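C-domain type II peptide synthetase (Streptomyces globisporus, PDB 4ZNM) is a condensation-domain protein of the type II peptide synthetase kind, with a fold related to the CoA-dependent acyltransferases. Local coordinates at residues 213-224 and 351-359. Sequence-based numbering, arbitrary orientation.
Sequences KEFWRKRLQGAR and IPEVPELMA
Arg217 and Glu353 form a salt bridge between helix 207-219 and segment 351-359, where Glu353 belongs to a short 3-10 segment, 351-353. Arg217 NE gives Glu353 OE1 a nearly straight hydrogen bond of 2.7 Å, close to the guanidinium plane. Arg217 NH2 adds a weak one to the same oxygen, so one carboxylate oxygen takes both bonds. The guanidinium and carboxylate planes are 67° apart. In Glu353 the bend at chi2 (-66°) brings OE1 within reach of Arg217 NE. Lys213 crosses Glu353 at about a right angle, and its NZ stays 4.3 Å from Glu353 OE2, near enough for a long-range attraction at most.

Next along the contact is an apolar patch. Val354 CG1 meets Leu220 CB at 4.0 Å, while Leu357 CD1 packs on Ala223 CB at 4.1 Å.

Arg224 lies alongside Glu356 without a salt bridge. Glu356 CB sits over the centre of one guanidinium face, 3.4 Å above it. Arg224 NH1 hydrogen-bonds Ala223 O at 3.2 Å from above the carbonyl plane, which helps fix the group.

A type II turn carries Leu220 and Ala223, a type I turn Val354, Glu356 and Leu357. Leu357 also pairs through its backbone with Ile225. Trp216 NE1 hydrogen-bonds His343 O, and the ring rests on Leu350 of helix 347-350. The contact joins the end of helix 207-219 and the turn after it to the loop before strand 366-373. Strand 312-319 packs on Leu220 and Ala223.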
loop_
_atom_site.group_PDB
_atom_site.type_symbol
_atom_site.label_atom_id
_atom_site.label_comp_id
_atom_site.label_asym_id
_atom_site.label_seq_id
_atom_site.Cartn_x
_atom_site.Cartn_y
_atom_site.Cartn_z
ATOM N N LYS A 213 0.106 22.546 -12.557
ATOM C CA LYS A 213 -0.907 22.141 -13.540
ATOM C C LYS A 213 -0.381 22.379 -14.943
ATOM O O LYS A 213 -0.576 21.543 -15.818
ATOM C CB LYS A 213 -2.237 22.896 -13.337
ATOM C CG LYS A 213 -3.068 22.291 -12.222
ATOM C CD LYS A 213 -4.332 23.050 -11.888
ATOM C CE LYS A 213 -5.090 22.299 -10.803
ATOM N NZ LYS A 213 -6.502 22.694 -10.691
ATOM N N GLU A 214 0.298 23.500 -15.142
ATOM C CA GLU A 214 0.836 23.812 -16.471
ATOM C C GLU A 214 1.963 22.841 -16.784
ATOM O O GLU A 214 2.077 22.393 -17.909
ATOM C CB GLU A 214 1.340 25.252 -16.571
ATOM C CG GLU A 214 1.342 25.786 -18.019
ATOM C CD GLU A 214 1.937 27.188 -18.146
ATOM O OE1 GLU A 214 1.610 28.063 -17.313
ATOM O OE2 GLU A 214 2.728 27.418 -19.089
ATOM N N PHE A 215 2.776 22.490 -15.790
ATOM C CA PHE A 215 3.799 21.462 -15.995
ATOM C C PHE A 215 3.194 20.130 -16.455
ATOM O O PHE A 215 3.681 19.511 -17.392
ATOM C CB PHE A 215 4.616 21.228 -14.716
ATOM C CG PHE A 215 5.405 19.948 -14.744
ATOM C CD1 PHE A 215 6.654 19.917 -15.312
ATOM C CD2 PHE A 215 4.886 18.780 -14.230
ATOM C CE1 PHE A 215 7.362 18.753 -15.370
ATOM C CE2 PHE A 215 5.596 17.600 -14.302
ATOM C CZ PHE A 215 6.845 17.598 -14.857
ATOM N N TRP A 216 2.126 19.684 -15.802
ATOM C CA TRP A 216 1.551 18.376 -16.097
ATOM C C TRP A 216 0.830 18.316 -17.442
ATOM O O TRP A 216 0.925 17.311 -18.146
ATOM C CB TRP A 216 0.601 17.965 -14.981
ATOM C CG TRP A 216 1.320 17.524 -13.739
ATOM C CD1 TRP A 216 1.395 18.183 -12.541
ATOM C CD2 TRP A 216 2.089 16.328 -13.589
ATOM N NE1 TRP A 216 2.139 17.442 -11.642
ATOM C CE2 TRP A 216 2.578 16.302 -12.266
ATOM C CE3 TRP A 216 2.386 15.262 -14.435
ATOM C CZ2 TRP A 216 3.372 15.257 -11.785
ATOM C CZ3 TRP A 216 3.149 14.219 -13.946
ATOM C CH2 TRP A 216 3.643 14.229 -12.643
ATOM N N ARG A 217 0.102 19.381 -17.785
ATOM C CA ARG A 217 -0.546 19.485 -19.088
ATOM C C ARG A 217 0.503 19.256 -20.175
ATOM O O ARG A 217 0.288 18.484 -21.120
ATOM C CB ARG A 217 -1.197 20.863 -19.295
ATOM C CG ARG A 217 -2.561 21.039 -18.642
ATOM C CD ARG A 217 -3.151 22.438 -18.962
ATOM N NE ARG A 217 -3.657 23.101 -17.756
ATOM C CZ ARG A 217 -3.138 24.200 -17.200
ATOM N NH1 ARG A 217 -2.093 24.828 -17.742
ATOM N NH2 ARG A 217 -3.689 24.691 -16.096
ATOM N N LYS A 218 1.643 19.920 -20.037
ATOM C CA LYS A 218 2.717 19.763 -21.030
ATOM C C LYS A 218 3.344 18.384 -20.940
ATOM O O LYS A 218 3.502 17.706 -21.940
ATOM C CB LYS A 218 3.811 20.822 -20.854
ATOM C CG LYS A 218 3.339 22.256 -21.022
ATOM C CD LYS A 218 4.440 23.256 -20.665
ATOM C CE LYS A 218 3.990 24.689 -20.926
ATOM N NZ LYS A 218 5.010 25.699 -20.521
ATOM N N ARG A 219 3.721 17.976 -19.731
ATOM C CA ARG A 219 4.421 16.714 -19.553
ATOM C C ARG A 219 3.618 15.500 -20.008
ATOM O O ARG A 219 4.168 14.536 -20.532
ATOM C CB ARG A 219 4.788 16.531 -18.093
ATOM C CG ARG A 219 5.809 15.440 -17.871
ATOM C CD ARG A 219 7.181 15.787 -18.491
ATOM N NE ARG A 219 8.123 14.851 -17.936
ATOM C CZ ARG A 219 8.266 13.596 -18.350
ATOM N NH1 ARG A 219 7.573 13.145 -19.387
ATOM N NH2 ARG A 219 9.123 12.797 -17.726
ATOM N N LEU A 220 2.316 15.527 -19.770
ATOM C CA LEU A 220 1.469 14.397 -20.095
ATOM C C LEU A 220 0.642 14.595 -21.363
ATOM O O LEU A 220 -0.317 13.863 -21.616
ATOM C CB LEU A 220 0.548 14.122 -18.925
ATOM C CG LEU A 220 1.268 13.639 -17.683
ATOM C CD1 LEU A 220 0.266 13.369 -16.581
ATOM C CD2 LEU A 220 2.142 12.409 -17.953
ATOM N N GLN A 221 1.037 15.567 -22.169
ATOM C CA GLN A 221 0.419 15.773 -23.466
ATOM C C GLN A 221 0.427 14.487 -24.290
ATOM O O GLN A 221 1.494 13.999 -24.674
ATOM C CB GLN A 221 1.149 16.870 -24.224
ATOM C CG GLN A 221 0.627 17.140 -25.611
ATOM C CD GLN A 221 -0.475 18.148 -25.596
ATOM O OE1 GLN A 221 -1.571 17.873 -25.114
ATOM N NE2 GLN A 221 -0.190 19.342 -26.105
ATOM N N GLY A 222 -0.755 13.963 -24.590
ATOM C CA GLY A 222 -0.862 12.773 -25.408
ATOM C C GLY A 222 -0.447 11.508 -24.693
ATOM O O GLY A 222 -0.339 10.450 -25.316
ATOM N N ALA A 223 -0.215 11.596 -23.386
ATOM C CA ALA A 223 0.154 10.425 -22.644
ATOM C C ALA A 223 -1.082 9.567 -22.325
ATOM O O ALA A 223 -2.185 10.081 -22.075
ATOM C CB ALA A 223 0.857 10.806 -21.379
ATOM N N ARG A 224 -0.864 8.255 -22.296
ATOM C CA ARG A 224 -1.865 7.306 -21.875
ATOM C C ARG A 224 -1.170 6.330 -20.939
ATOM O O ARG A 224 -0.173 5.735 -21.324
ATOM C CB ARG A 224 -2.478 6.574 -23.072
ATOM C CG ARG A 224 -3.189 7.476 -24.091
ATOM C CD ARG A 224 -4.587 7.864 -23.628
ATOM N NE ARG A 224 -5.354 8.543 -24.672
ATOM C CZ ARG A 224 -5.154 9.803 -25.061
ATOM N NH1 ARG A 224 -4.192 10.541 -24.516
ATOM N NH2 ARG A 224 -5.915 10.327 -26.007
ATOM N N ILE A 351 -6.282 15.018 -12.823
ATOM C CA ILE A 351 -6.792 14.257 -13.955
ATOM C C ILE A 351 -7.733 15.084 -14.865
ATOM O O ILE A 351 -7.724 14.897 -16.073
ATOM C CB ILE A 351 -7.471 12.955 -13.478
ATOM C CG1 ILE A 351 -7.970 12.157 -14.666
ATOM C CG2 ILE A 351 -8.598 13.225 -12.512
ATOM C CD1 ILE A 351 -6.885 11.509 -15.440
ATOM N N PRO A 352 -8.514 16.021 -14.307
ATOM C CA PRO A 352 -9.360 16.779 -15.240
ATOM C C PRO A 352 -8.531 17.623 -16.212
ATOM O O PRO A 352 -9.046 18.003 -17.255
ATOM C CB PRO A 352 -10.205 17.679 -14.318
ATOM C CG PRO A 352 -10.031 17.118 -12.941
ATOM C CD PRO A 352 -8.649 16.524 -12.935
ATOM N N GLU A 353 -7.271 17.895 -15.871
ATOM C CA GLU A 353 -6.356 18.642 -16.734
ATOM C C GLU A 353 -5.819 17.789 -17.873
ATOM O O GLU A 353 -5.428 18.308 -18.904
ATOM C CB GLU A 353 -5.174 19.191 -15.926
ATOM C CG GLU A 353 -5.582 20.145 -14.803
ATOM C CD GLU A 353 -6.208 21.436 -15.316
ATOM O OE1 GLU A 353 -5.603 22.099 -16.193
ATOM O OE2 GLU A 353 -7.309 21.786 -14.844
ATOM N N VAL A 354 -5.790 16.482 -17.663
ATOM C CA VAL A 354 -5.301 15.523 -18.646
ATOM C C VAL A 354 -6.332 14.387 -18.764
ATOM O O VAL A 354 -6.044 13.227 -18.420
ATOM C CB VAL A 354 -3.914 14.985 -18.248
ATOM C CG1 VAL A 354 -2.889 16.046 -18.422
ATOM C CG2 VAL A 354 -3.903 14.524 -16.788
ATOM N N PRO A 355 -7.532 14.709 -19.280
ATOM C CA PRO A 355 -8.689 13.834 -19.076
ATOM C C PRO A 355 -8.692 12.515 -19.845
ATOM O O PRO A 355 -9.579 11.706 -19.551
ATOM C CB PRO A 355 -9.873 14.715 -19.503
ATOM C CG PRO A 355 -9.303 15.698 -20.432
ATOM C CD PRO A 355 -7.909 15.973 -19.920
ATOM N N GLU A 356 -7.738 12.280 -20.749
ATOM C CA GLU A 356 -7.690 11.010 -21.488
ATOM C C GLU A 356 -6.604 10.066 -20.939
ATOM O O GLU A 356 -6.437 8.956 -21.433
ATOM C CB GLU A 356 -7.455 11.249 -22.990
ATOM C CG GLU A 356 -8.500 12.129 -23.705
ATOM C CD GLU A 356 -9.916 11.569 -23.674
ATOM O OE1 GLU A 356 -10.083 10.347 -23.499
ATOM O OE2 GLU A 356 -10.874 12.355 -23.825
ATOM N N LEU A 357 -5.875 10.512 -19.921
ATOM C CA LEU A 357 -4.774 9.742 -19.356
ATOM C C LEU A 357 -5.134 8.278 -19.045
ATOM O O LEU A 357 -4.289 7.380 -19.178
ATOM C CB LEU A 357 -4.267 10.412 -18.073
ATOM C CG LEU A 357 -3.003 9.787 -17.467
ATOM C CD1 LEU A 357 -1.797 10.028 -18.397
ATOM C CD2 LEU A 357 -2.746 10.344 -16.089
HETATM N N MSE A 358 -6.369 8.025 -18.610
HETATM C CA MSE A 358 -6.704 6.686 -18.148
HETATM C C MSE A 358 -7.538 5.913 -19.148
HETATM O O MSE A 358 -8.155 4.918 -18.785
HETATM C CB MSE A 358 -7.478 6.739 -16.831
HETATM C CG MSE A 358 -6.723 7.270 -15.612
HETATM SE SE MSE A 358 -7.969 7.282 -14.121
HETATM C CE MSE A 358 -9.086 8.723 -14.843
ATOM N N ALA A 359 -7.585 6.348 -20.394
ATOM C CA ALA A 359 -8.492 5.701 -21.359
ATOM C C ALA A 359 -8.284 4.178 -21.553
ATOM O O ALA A 359 -9.009 3.569 -22.329
ATOM C CB ALA A 359 -8.389 6.389 -22.679
#